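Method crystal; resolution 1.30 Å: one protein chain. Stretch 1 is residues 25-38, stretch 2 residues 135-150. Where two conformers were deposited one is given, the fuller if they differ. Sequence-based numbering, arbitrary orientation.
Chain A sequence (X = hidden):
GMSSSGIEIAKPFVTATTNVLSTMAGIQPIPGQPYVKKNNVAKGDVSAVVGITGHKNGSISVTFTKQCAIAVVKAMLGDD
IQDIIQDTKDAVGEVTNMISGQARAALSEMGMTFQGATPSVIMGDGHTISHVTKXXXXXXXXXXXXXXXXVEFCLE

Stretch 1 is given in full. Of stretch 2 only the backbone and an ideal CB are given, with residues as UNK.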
ATOM      1  N   ALA A  25     -18.237  -4.276  11.905  1.00 21.16           N
ATOM      2  CA  ALA A  25     -19.139  -4.729  10.862  1.00 22.65           C
ATOM      3  C   ALA A  25     -20.119  -5.813  11.263  1.00 22.75           C
ATOM      4  O   ALA A  25     -21.089  -6.016  10.519  1.00 24.84           O
ATOM      5  CB  ALA A  25     -18.330  -5.169   9.616  1.00 23.07           C
ATOM      6  N   GLY A  26     -19.894  -6.551  12.349  1.00 21.25           N
ATOM      7  CA  GLY A  26     -20.831  -7.589  12.759  1.00 23.33           C
ATOM      8  C   GLY A  26     -21.012  -8.731  11.755  1.00 23.36           C
ATOM      9  O   GLY A  26     -21.985  -9.478  11.816  1.00 26.29           O
ATOM     10  N   ILE A  27     -20.023  -8.920  10.876  1.00 22.60           N
ATOM     11  CA  ILE A  27     -20.078  -9.902   9.800  1.00 20.22           C
ATOM     12  C   ILE A  27     -19.611 -11.296  10.210  1.00 17.08           C
ATOM     13  O   ILE A  27     -19.508 -12.152   9.340  1.00 17.67           O
ATOM     14  CB  ILE A  27     -19.346  -9.366   8.530  1.00 21.92           C
ATOM     15  CG1 ILE A  27     -17.827  -9.224   8.758  1.00 19.06           C
ATOM     16  CG2 ILE A  27     -20.026  -8.035   7.993  1.00 25.01           C
ATOM     17  CD1 ILE A  27     -17.164  -8.800   7.419  1.00 22.31           C
ATOM     18  N   GLN A  28     -19.306 -11.527  11.504  1.00 17.08           N
ATOM     19  CA  GLN A  28     -18.930 -12.819  12.032  1.00 17.86           C
ATOM     20  C   GLN A  28     -17.750 -13.416  11.242  1.00 16.27           C
ATOM     21  O   GLN A  28     -17.854 -14.502  10.687  1.00 17.85           O
ATOM     22  CB  GLN A  28     -20.134 -13.770  12.111  1.00 20.15           C
ATOM     23  CG  GLN A  28     -21.122 -13.250  13.193  1.00 21.97           C
ATOM     24  CD  GLN A  28     -22.381 -14.078  13.315  1.00 25.51           C
ATOM     25  OE1 GLN A  28     -23.230 -14.045  12.448  1.00 28.68           O
ATOM     26  NE2 GLN A  28     -22.516 -14.780  14.412  1.00 27.46           N
ATOM     27  N   PRO A  29     -16.594 -12.724  11.231  1.00 16.33           N
ATOM     28  CA  PRO A  29     -15.445 -13.236  10.509  1.00 14.58           C
ATOM     29  C   PRO A  29     -14.918 -14.525  11.145  1.00 15.10           C
ATOM     30  O   PRO A  29     -14.801 -14.621  12.381  1.00 17.59           O
ATOM     31  CB  PRO A  29     -14.421 -12.130  10.633  1.00 14.84           C
ATOM     32  CG  PRO A  29     -14.810 -11.438  11.865  1.00 16.91           C
ATOM     33  CD  PRO A  29     -16.282 -11.453  11.886  1.00 15.74           C
ATOM     34  N   ILE A  30     -14.612 -15.508  10.309  1.00 14.29           N
ATOM     35  CA  ILE A  30     -14.072 -16.794  10.743  1.00 15.97           C
ATOM     36  C   ILE A  30     -12.762 -17.048  10.007  1.00 15.37           C
ATOM     37  O   ILE A  30     -12.765 -17.329   8.803  1.00 14.86           O
ATOM     38  CB  ILE A  30     -15.076 -17.941  10.447  1.00 17.53           C
ATOM     39  CG1 ILE A  30     -16.428 -17.681  11.135  1.00 22.81           C
ATOM     40  CG2 ILE A  30     -14.508 -19.275  10.882  1.00 18.98           C
ATOM     41  CD1 ILE A  30     -17.504 -18.741  10.792  1.00 25.86           C
ATOM     42  N   PRO A  31     -11.619 -16.976  10.716  1.00 15.10           N
ATOM     43  CA  PRO A  31     -10.368 -17.229  10.015  1.00 15.98           C
ATOM     44  C   PRO A  31     -10.132 -18.697   9.726  1.00 14.95           C
ATOM     45  O   PRO A  31     -10.433 -19.592  10.553  1.00 16.21           O
ATOM     46  CB  PRO A  31      -9.294 -16.730  10.989  1.00 16.90           C
ATOM     47  CG  PRO A  31      -9.912 -16.827  12.316  1.00 18.61           C
ATOM     48  CD  PRO A  31     -11.398 -16.618  12.125  1.00 17.56           C
ATOM     49  N   GLY A  32      -9.533 -18.942   8.566  1.00 13.92           N
ATOM     50  CA  GLY A  32      -9.036 -20.231   8.221  1.00 15.46           C
ATOM     51  C   GLY A  32      -7.596 -20.352   8.699  1.00 14.08           C
ATOM     52  O   GLY A  32      -7.078 -19.507   9.447  1.00 16.50           O
ATOM     53  N   GLN A  33      -6.921 -21.376   8.189  1.00 13.88           N
ATOM     54  CA  GLN A  33      -5.524 -21.627   8.537  0.60 14.08           C
ATOM     55  C   GLN A  33      -4.608 -20.692   7.786  1.00 13.68           C
ATOM     56  O   GLN A  33      -4.749 -20.519   6.565  1.00 14.71           O
ATOM     57  CB  GLN A  33      -5.060 -23.057   8.258  0.60 16.84           C
ATOM     58  CG  GLN A  33      -5.699 -24.079   9.127  0.60 18.03           C
ATOM     59  CD  GLN A  33      -5.427 -23.919  10.611  0.60 20.96           C
ATOM     60  OE1 GLN A  33      -6.352 -23.904  11.414  0.60 24.97           O
ATOM     61  NE2 GLN A  33      -4.166 -23.765  10.975  0.60 21.28           N
ATOM     62  N   PRO A  34      -3.629 -20.108   8.500  1.00 13.86           N
ATOM     63  CA  PRO A  34      -2.645 -19.307   7.777  1.00 13.34           C
ATOM     64  C   PRO A  34      -1.862 -20.180   6.813  1.00 13.69           C
ATOM     65  O   PRO A  34      -1.674 -21.388   7.048  1.00 14.44           O
ATOM     66  CB  PRO A  34      -1.701 -18.828   8.877  1.00 15.55           C
ATOM     67  CG  PRO A  34      -2.555 -18.800  10.100  1.00 17.86           C
ATOM     68  CD  PRO A  34      -3.405 -20.023   9.965  1.00 15.75           C
ATOM     69  N   TYR A  35      -1.440 -19.599   5.703  1.00 12.55           N
ATOM     70  CA  TYR A  35      -0.624 -20.296   4.744  1.00 12.35           C
ATOM     71  C   TYR A  35       0.428 -19.367   4.184  1.00 13.48           C
ATOM     72  O   TYR A  35       0.244 -18.142   4.182  1.00 13.70           O
ATOM     73  CB  TYR A  35      -1.463 -20.936   3.619  1.00 13.04           C
ATOM     74  CG  TYR A  35      -2.216 -19.985   2.722  1.00 11.57           C
ATOM     75  CD1 TYR A  35      -3.458 -19.507   3.067  1.00 11.33           C
ATOM     76  CD2 TYR A  35      -1.648 -19.528   1.522  1.00 12.96           C
ATOM     77  CE1 TYR A  35      -4.166 -18.639   2.199  1.00 11.20           C
ATOM     78  CE2 TYR A  35      -2.326 -18.653   0.659  1.00 13.42           C
ATOM     79  CZ  TYR A  35      -3.582 -18.197   1.023  1.00 11.85           C
ATOM     80  OH  TYR A  35      -4.223 -17.344   0.162  1.00 12.75           O
ATOM     81  N   VAL A  36       1.526 -19.942   3.702  1.00 13.86           N
ATOM     82  CA  VAL A  36       2.551 -19.192   2.991  1.00 13.56           C
ATOM     83  C   VAL A  36       2.047 -19.002   1.565  1.00 13.89           C
ATOM     84  O   VAL A  36       1.763 -19.983   0.865  1.00 15.79           O
ATOM     85  CB  VAL A  36       3.926 -19.858   3.051  1.00 14.54           C
ATOM     86  CG1 VAL A  36       4.923 -19.119   2.145  1.00 18.16           C
ATOM     87  CG2 VAL A  36       4.456 -19.953   4.515  1.00 17.93           C
ATOM     88  N   LYS A  37       1.917 -17.751   1.110  1.00 14.25           N
ATOM     89  CA  LYS A  37       1.470 -17.469  -0.224  0.50 16.09           C
ATOM     90  C   LYS A  37       2.481 -18.010  -1.253  1.00 16.21           C
ATOM     91  O   LYS A  37       3.663 -17.779  -1.110  1.00 19.17           O
ATOM     92  CB  LYS A  37       1.311 -15.947  -0.354  0.50 17.66           C
ATOM     93  CG  LYS A  37       0.493 -15.516  -1.474  0.50 17.44           C
ATOM     94  CD  LYS A  37       0.402 -14.014  -1.482  0.50 17.61           C
ATOM     95  CE  LYS A  37      -0.411 -13.593  -2.618  0.50 16.07           C
ATOM     96  NZ  LYS A  37      -1.876 -13.792  -2.378  0.50 17.65           N
ATOM     97  N   LYS A  38       1.995 -18.719  -2.255  1.00 15.63           N
ATOM     98  CA  LYS A  38       2.843 -19.195  -3.327  1.00 16.92           C
ATOM     99  C   LYS A  38       2.610 -18.428  -4.605  1.00 17.97           C
ATOM    100  O   LYS A  38       3.400 -18.553  -5.525  1.00 24.07           O
ATOM    101  CB  LYS A  38       2.672 -20.699  -3.522  1.00 17.83           C
ATOM    102  CG  LYS A  38       2.963 -21.495  -2.233  1.00 19.98           C
ATOM    103  CD  LYS A  38       4.368 -21.231  -1.631  1.00 22.77           C
ATOM    104  CE  LYS A  38       4.667 -22.058  -0.402  1.00 25.47           C
ATOM    105  NZ  LYS A  38       4.868 -23.495  -0.779  1.00 34.17           N
ATOM    106  N   UNK A 135      11.111 -11.783   2.079  1.00 16.15           N
ATOM    107  CA  UNK A 135      10.550 -12.788   2.981  1.00 14.68           C
ATOM    108  C   UNK A 135       9.350 -13.448   2.353  1.00 14.48           C
ATOM    109  O   UNK A 135       8.749 -12.899   1.425  1.00 15.20           O
ATOM    110  CB  UNK A 135      10.164 -12.164   4.324  1.00 14.68           C
ATOM    111  N   UNK A 136       8.889 -14.557   2.967  1.00 14.13           N
ATOM    112  CA  UNK A 136       7.599 -15.103   2.573  1.00 14.11           C
ATOM    113  C   UNK A 136       6.468 -14.145   3.001  1.00 13.95           C
ATOM    114  O   UNK A 136       6.640 -13.292   3.889  1.00 15.72           O
ATOM    115  CB  UNK A 136       7.397 -16.490   3.188  1.00 14.11           C
ATOM    116  N   UNK A 137       5.354 -14.233   2.312  1.00 11.82           N
ATOM    117  CA  UNK A 137       4.161 -13.511   2.625  1.00 10.59           C
ATOM    118  C   UNK A 137       3.195 -14.529   3.224  1.00 10.88           C
ATOM    119  O   UNK A 137       2.966 -15.577   2.638  1.00 13.57           O
ATOM    120  CB  UNK A 137       3.582 -12.808   1.395  1.00 10.59           C
ATOM    121  N   UNK A 138       2.626 -14.188   4.365  1.00 10.74           N
ATOM    122  CA  UNK A 138       1.696 -15.069   5.089  1.00 10.58           C
ATOM    123  C   UNK A 138       0.283 -14.545   4.794  1.00 10.96           C
ATOM    124  O   UNK A 138       0.009 -13.349   4.913  1.00 11.88           O
ATOM    125  CB  UNK A 138       1.986 -15.095   6.591  1.00 10.58           C
ATOM    126  N   UNK A 139      -0.609 -15.446   4.401  1.00 10.71           N
ATOM    127  CA  UNK A 139      -1.989 -15.133   4.091  1.00 11.15           C
ATOM    128  C   UNK A 139      -2.916 -15.907   5.031  1.00 10.72           C
ATOM    129  O   UNK A 139      -2.682 -17.068   5.352  1.00 12.16           O
ATOM    130  CB  UNK A 139      -2.300 -15.457   2.629  1.00 11.15           C
ATOM    131  N   UNK A 140      -4.004 -15.265   5.445  1.00 10.56           N
ATOM    132  CA  UNK A 140      -5.019 -15.902   6.264  1.00 10.82           C
ATOM    133  C   UNK A 140      -6.373 -15.643   5.603  1.00 11.45           C
ATOM    134  O   UNK A 140      -6.819 -14.492   5.571  1.00 10.39           O
ATOM    135  CB  UNK A 140      -4.986 -15.381   7.702  1.00 10.82           C
ATOM    136  N   UNK A 141      -7.032 -16.690   5.072  1.00 11.20           N
ATOM    137  CA  UNK A 141      -8.320 -16.479   4.428  1.00 10.63           C
ATOM    138  C   UNK A 141      -9.422 -16.433   5.491  1.00 10.62           C
ATOM    139  O   UNK A 141      -9.310 -17.106   6.521  1.00 12.93           O
ATOM    140  CB  UNK A 141      -8.600 -17.579   3.402  1.00 10.63           C
ATOM    141  N   UNK A 142     -10.508 -15.695   5.185  1.00 11.26           N
ATOM    142  CA  UNK A 142     -11.633 -15.572   6.096  1.00 11.93           C
ATOM    143  C   UNK A 142     -12.936 -15.809   5.371  1.00 12.72           C
ATOM    144  O   UNK A 142     -13.131 -15.355   4.234  1.00 13.42           O
ATOM    145  CB  UNK A 142     -11.641 -14.195   6.763  1.00 11.93           C
ATOM    146  N   UNK A 143     -13.855 -16.452   6.094  1.00 13.39           N
ATOM    147  CA  UNK A 143     -15.273 -16.472   5.742  1.00 14.05           C
ATOM    148  C   UNK A 143     -15.965 -15.415   6.600  1.00 14.49           C
ATOM    149  O   UNK A 143     -15.506 -15.071   7.686  1.00 14.40           O
ATOM    150  CB  UNK A 143     -15.889 -17.857   5.952  1.00 14.05           C
ATOM    151  N   UNK A 144     -17.055 -14.860   6.079  1.00 14.62           N
ATOM    152  CA  UNK A 144     -17.918 -13.968   6.826  1.00 14.89           C
ATOM    153  C   UNK A 144     -19.355 -14.268   6.426  1.00 15.01           C
ATOM    154  O   UNK A 144     -19.627 -15.092   5.538  1.00 16.71           O
ATOM    155  CB  UNK A 144     -17.561 -12.502   6.574  1.00 14.89           C
ATOM    156  N   UNK A 145     -20.291 -13.547   7.020  1.00 15.66           N
ATOM    157  CA  UNK A 145     -21.694 -13.696   6.614  1.00 16.89           C
ATOM    158  C   UNK A 145     -21.981 -13.152   5.212  1.00 16.59           C
ATOM    159  O   UNK A 145     -23.020 -13.450   4.640  1.00 18.25           O
ATOM    160  CB  UNK A 145     -22.598 -12.987   7.624  1.00 16.89           C
ATOM    161  N   UNK A 146     -21.050 -12.359   4.655  1.00 15.26           N
ATOM    162  CA  UNK A 146     -21.225 -11.669   3.409  1.00 16.75           C
ATOM    163  C   UNK A 146     -19.992 -11.770   2.547  1.00 15.37           C
ATOM    164  O   UNK A 146     -19.497 -10.762   2.093  1.00 19.80           O
ATOM    165  CB  UNK A 146     -21.580 -10.202   3.659  1.00 16.75           C
ATOM    166  N   UNK A 147     -19.494 -12.982   2.340  1.00 15.16           N
ATOM    167  CA  UNK A 147     -18.361 -13.162   1.433  1.00 14.81           C
ATOM    168  C   UNK A 147     -17.026 -13.149   2.138  1.00 13.40           C
ATOM    169  O   UNK A 147     -16.921 -12.897   3.344  1.00 16.15           O
ATOM    170  CB  UNK A 147     -18.372 -12.072   0.360  1.00 14.81           C
ATOM    171  N   UNK A 148     -15.991 -13.288   1.337  1.00 11.17           N
ATOM    172  CA  UNK A 148     -14.656 -13.528   1.862  1.00 10.87           C
ATOM    173  C   UNK A 148     -13.706 -12.359   1.758  1.00 10.34           C
ATOM    174  O   UNK A 148     -13.917 -11.409   1.006  1.00 10.44           O
ATOM    175  CB  UNK A 148     -14.038 -14.726   1.139  1.00 10.87           C
ATOM    176  N   UNK A 149     -12.649 -12.446   2.563  1.00 10.14           N
ATOM    177  CA  UNK A 149     -11.496 -11.560   2.436  1.00  9.78           C
ATOM    178  C   UNK A 149     -10.288 -12.351   2.913  1.00  9.50           C
ATOM    179  O   UNK A 149     -10.431 -13.375   3.573  1.00 10.38           O
ATOM    180  CB  UNK A 149     -11.675 -10.266   3.232  1.00  9.78           C
ATOM    181  N   UNK A 150      -9.117 -11.808   2.636  1.00  9.93           N
ATOM    182  CA  UNK A 150      -7.867 -12.398   3.084  1.00  9.86           C
ATOM    183  C   UNK A 150      -6.965 -11.316   3.658  1.00  9.87           C
ATOM    184  O   UNK A 150      -6.853 -10.254   3.058  1.00 11.59           O
ATOM    185  CB  UNK A 150      -7.169 -13.131   1.937  1.00  9.86           C
TER

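Stretch 2 runs antiparallel to stretch 1 in two separate ladders; in each, neighbouring paired residues place their side chains on opposite faces of the sheet. Position 135 lies beyond reach of stretch 1 and is Ser-135. At 136 the ideal CB is 3.8 Å from Val-36 CG1, and phi of -69° admits proline or any small apolar group; Pro-136 rests its CB 4.0 Å from Val-36 CG1.

The CA-to-CB bond of 137 points sideways, with the ideal CB 4.3 Å from Lys-37 CB. An aliphatic side chain would suit the methylenes there; Val-137 brings CG1 to 4.1 Å from Lys-37 CD. Position 138 shares its face with Val-36, and an apolar chain long enough to reach it fits. Ile-138 sets CD1 3.8 Å from Val-36 CG2.

At 139 space is short: the ideal CB already lies 3.4 Å from Tyr-35 CZ, over the ring face. Glycine or alanine suits best, and Ala-139 makes a CH-pi contact, its CB 3.7 Å from the centroid of the Tyr-35 ring.

Position 140 looks sideways along Pro-34, inviting a branched aliphatic; Ile-140 places CG1 3.9 Å from Pro-34 CB. At 141 no stretch 1 acceptor awaits the backbone N, while the O accepts from Gly-32 N at 2.8 Å. Proline is therefore allowed, at phi -82°, among other residues; Pro-141 lays CD at the edge of the Tyr-35 ring, 3.9 Å from Tyr-35 CE1.

Position 142 shares its face with Pro-31, so a flat or bulky apolar group is favoured. Phe-142 takes Pro-31 CB over its ring face, 3.9 Å from the centroid. At 143, beside Ile-30, a long chain with a polar end could cover the isoleucine and still reach solvent: Lys-143 brings NZ to 4.0 Å from Ile-30 CG2, and a water links NZ to Ile-30 O.

At 144 the CA-to-CB bond points sideways, with the ideal CB 3.4 Å from Ile-27 O, so a small or beta-branched residue would do. Thr-144 packs CG2 3.6 Å from Ile-27 CD1, while OG1 donates to the carbonyl O of position 147. Position 145 points toward stretch 1 near Gln-28 OE1, which calls for a donor: Asn-145 ND2 gives a hydrogen bond to Gln-28 OE1 at 2.9 Å.

Position 146 allows many types; His-146 brings CD2 4.1 Å from Ile-27 CG2. Position 147, with phi of 94°, calls for glycine, and is Gly-147. Position 148 has nothing of stretch 1 near its CB, so many types would suit; it is Glu-148. From 149, an aromatic could reach Pro-29, as Phe-149 does by its ring edge. At 150 the ideal CB is 5.4 Å from Tyr-35 OH, so a short polar group could share a water with it; Thr-150 OG1 does.

Stretch 2 (135-150) SPVIAIPFKTNHGEFT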
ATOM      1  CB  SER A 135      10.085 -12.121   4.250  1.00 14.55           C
ATOM      2  OG  SER A 135      11.193 -11.584   4.937  1.00 18.18           O
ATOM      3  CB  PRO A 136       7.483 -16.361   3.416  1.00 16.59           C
ATOM      4  CG  PRO A 136       8.923 -16.755   3.704  1.00 18.88           C
ATOM      5  CD  PRO A 136       9.567 -15.430   3.943  1.00 15.96           C
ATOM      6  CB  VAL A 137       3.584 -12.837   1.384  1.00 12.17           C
ATOM      7  CG1 VAL A 137       2.216 -12.190   1.706  1.00 12.72           C
ATOM      8  CG2 VAL A 137       4.567 -11.794   0.816  1.00 13.76           C
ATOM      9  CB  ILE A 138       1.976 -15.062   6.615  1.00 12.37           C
ATOM     10  CG1 ILE A 138       3.432 -15.420   6.923  1.00 14.52           C
ATOM     11  CG2 ILE A 138       0.981 -15.972   7.363  1.00 12.75           C
ATOM     12  CD1 ILE A 138       3.903 -16.692   6.311  1.00 16.48           C
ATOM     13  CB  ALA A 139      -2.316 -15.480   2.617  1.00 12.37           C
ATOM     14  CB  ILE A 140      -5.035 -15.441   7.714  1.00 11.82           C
ATOM     15  CG1 ILE A 140      -3.602 -15.460   8.321  1.00 13.42           C
ATOM     16  CG2 ILE A 140      -6.018 -16.384   8.497  1.00 12.44           C
ATOM     17  CD1 ILE A 140      -2.872 -14.157   8.248  1.00 15.35           C
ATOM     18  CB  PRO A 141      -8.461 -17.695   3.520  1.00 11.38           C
ATOM     19  CG  PRO A 141      -7.781 -18.801   4.343  1.00 11.99           C
ATOM     20  CD  PRO A 141      -6.662 -18.109   5.120  1.00 11.43           C
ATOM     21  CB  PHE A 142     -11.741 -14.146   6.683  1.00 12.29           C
ATOM     22  CG  PHE A 142     -10.783 -13.853   7.811  1.00 11.94           C
ATOM     23  CD1 PHE A 142      -9.425 -13.648   7.559  1.00 12.77           C
ATOM     24  CD2 PHE A 142     -11.252 -13.716   9.105  1.00 14.30           C
ATOM     25  CE1 PHE A 142      -8.547 -13.348   8.598  1.00 16.04           C
ATOM     26  CE2 PHE A 142     -10.413 -13.372  10.146  1.00 15.45           C
ATOM     27  CZ  PHE A 142      -9.030 -13.197   9.886  1.00 14.92           C
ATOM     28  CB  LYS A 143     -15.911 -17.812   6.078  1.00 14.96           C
ATOM     29  CG  LYS A 143     -15.425 -18.956   5.251  1.00 17.55           C
ATOM     30  CD  LYS A 143     -16.239 -20.250   5.527  1.00 22.07           C
ATOM     31  CE  LYS A 143     -16.165 -20.754   6.924  1.00 28.47           C
ATOM     32  NZ  LYS A 143     -14.820 -21.143   7.314  1.00 36.78           N
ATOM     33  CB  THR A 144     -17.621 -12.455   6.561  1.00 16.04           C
ATOM     34  OG1 THR A 144     -18.250 -11.979   5.359  1.00 15.44           O
ATOM     35  CG2 THR A 144     -16.122 -12.109   6.571  1.00 14.60           C
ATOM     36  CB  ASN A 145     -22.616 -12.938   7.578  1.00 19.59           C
ATOM     37  CG  ASN A 145     -22.586 -13.477   8.986  1.00 19.27           C
ATOM     38  OD1 ASN A 145     -22.272 -14.647   9.216  1.00 21.28           O
ATOM     39  ND2 ASN A 145     -23.002 -12.616   9.962  1.00 22.30           N
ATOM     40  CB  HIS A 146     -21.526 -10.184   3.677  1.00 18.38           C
ATOM     41  CG  HIS A 146     -22.782  -9.971   4.452  1.00 20.79           C
ATOM     42  ND1 HIS A 146     -24.022  -9.990   3.856  1.00 26.50           N
ATOM     43  CD2 HIS A 146     -22.995  -9.769   5.776  1.00 24.72           C
ATOM     44  CE1 HIS A 146     -24.948  -9.804   4.782  1.00 30.31           C
ATOM     45  NE2 HIS A 146     -24.352  -9.675   5.954  1.00 27.98           N
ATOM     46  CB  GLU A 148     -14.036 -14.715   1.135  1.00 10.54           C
ATOM     47  CG  GLU A 148     -14.846 -15.972   1.328  1.00 11.76           C
ATOM     48  CD  GLU A 148     -14.334 -17.155   0.566  1.00 12.62           C
ATOM     49  OE1 GLU A 148     -13.279 -17.077  -0.115  1.00 11.45           O
ATOM     50  OE2 GLU A 148     -14.979 -18.235   0.679  1.00 14.50           O
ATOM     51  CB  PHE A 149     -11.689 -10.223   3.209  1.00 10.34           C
ATOM     52  CG  PHE A 149     -11.717 -10.342   4.718  1.00 11.15           C
ATOM     53  CD1 PHE A 149     -10.529 -10.277   5.439  1.00 12.79           C
ATOM     54  CD2 PHE A 149     -12.895 -10.587   5.411  1.00 11.38           C
ATOM     55  CE1 PHE A 149     -10.531 -10.370   6.825  1.00 14.56           C
ATOM     56  CE2 PHE A 149     -12.892 -10.700   6.765  1.00 12.36           C
ATOM     57  CZ  PHE A 149     -11.694 -10.617   7.493  1.00 12.99           C
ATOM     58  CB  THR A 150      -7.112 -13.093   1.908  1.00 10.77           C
ATOM     59  OG1 THR A 150      -7.896 -14.212   1.430  1.00 11.10           O
ATOM     60  CG2 THR A 150      -5.745 -13.636   2.295  1.00 11.71           C
TER
HETATM   61  O   HOH W   1     -23.676  -9.813   9.011  1.00 29.31           O
HETATM   62  O   HOH W   2     -19.783 -16.048   9.506  1.00 21.90           O
HETATM   63  O   HOH W   3     -12.640 -19.913   7.618  1.00 24.40           O
HETATM   64  O   HOH W   4      -6.801 -16.574   0.379  1.00 12.77           O
HETATM   65  O   HOH W   5       5.467 -16.159   0.046  1.00 16.74           O
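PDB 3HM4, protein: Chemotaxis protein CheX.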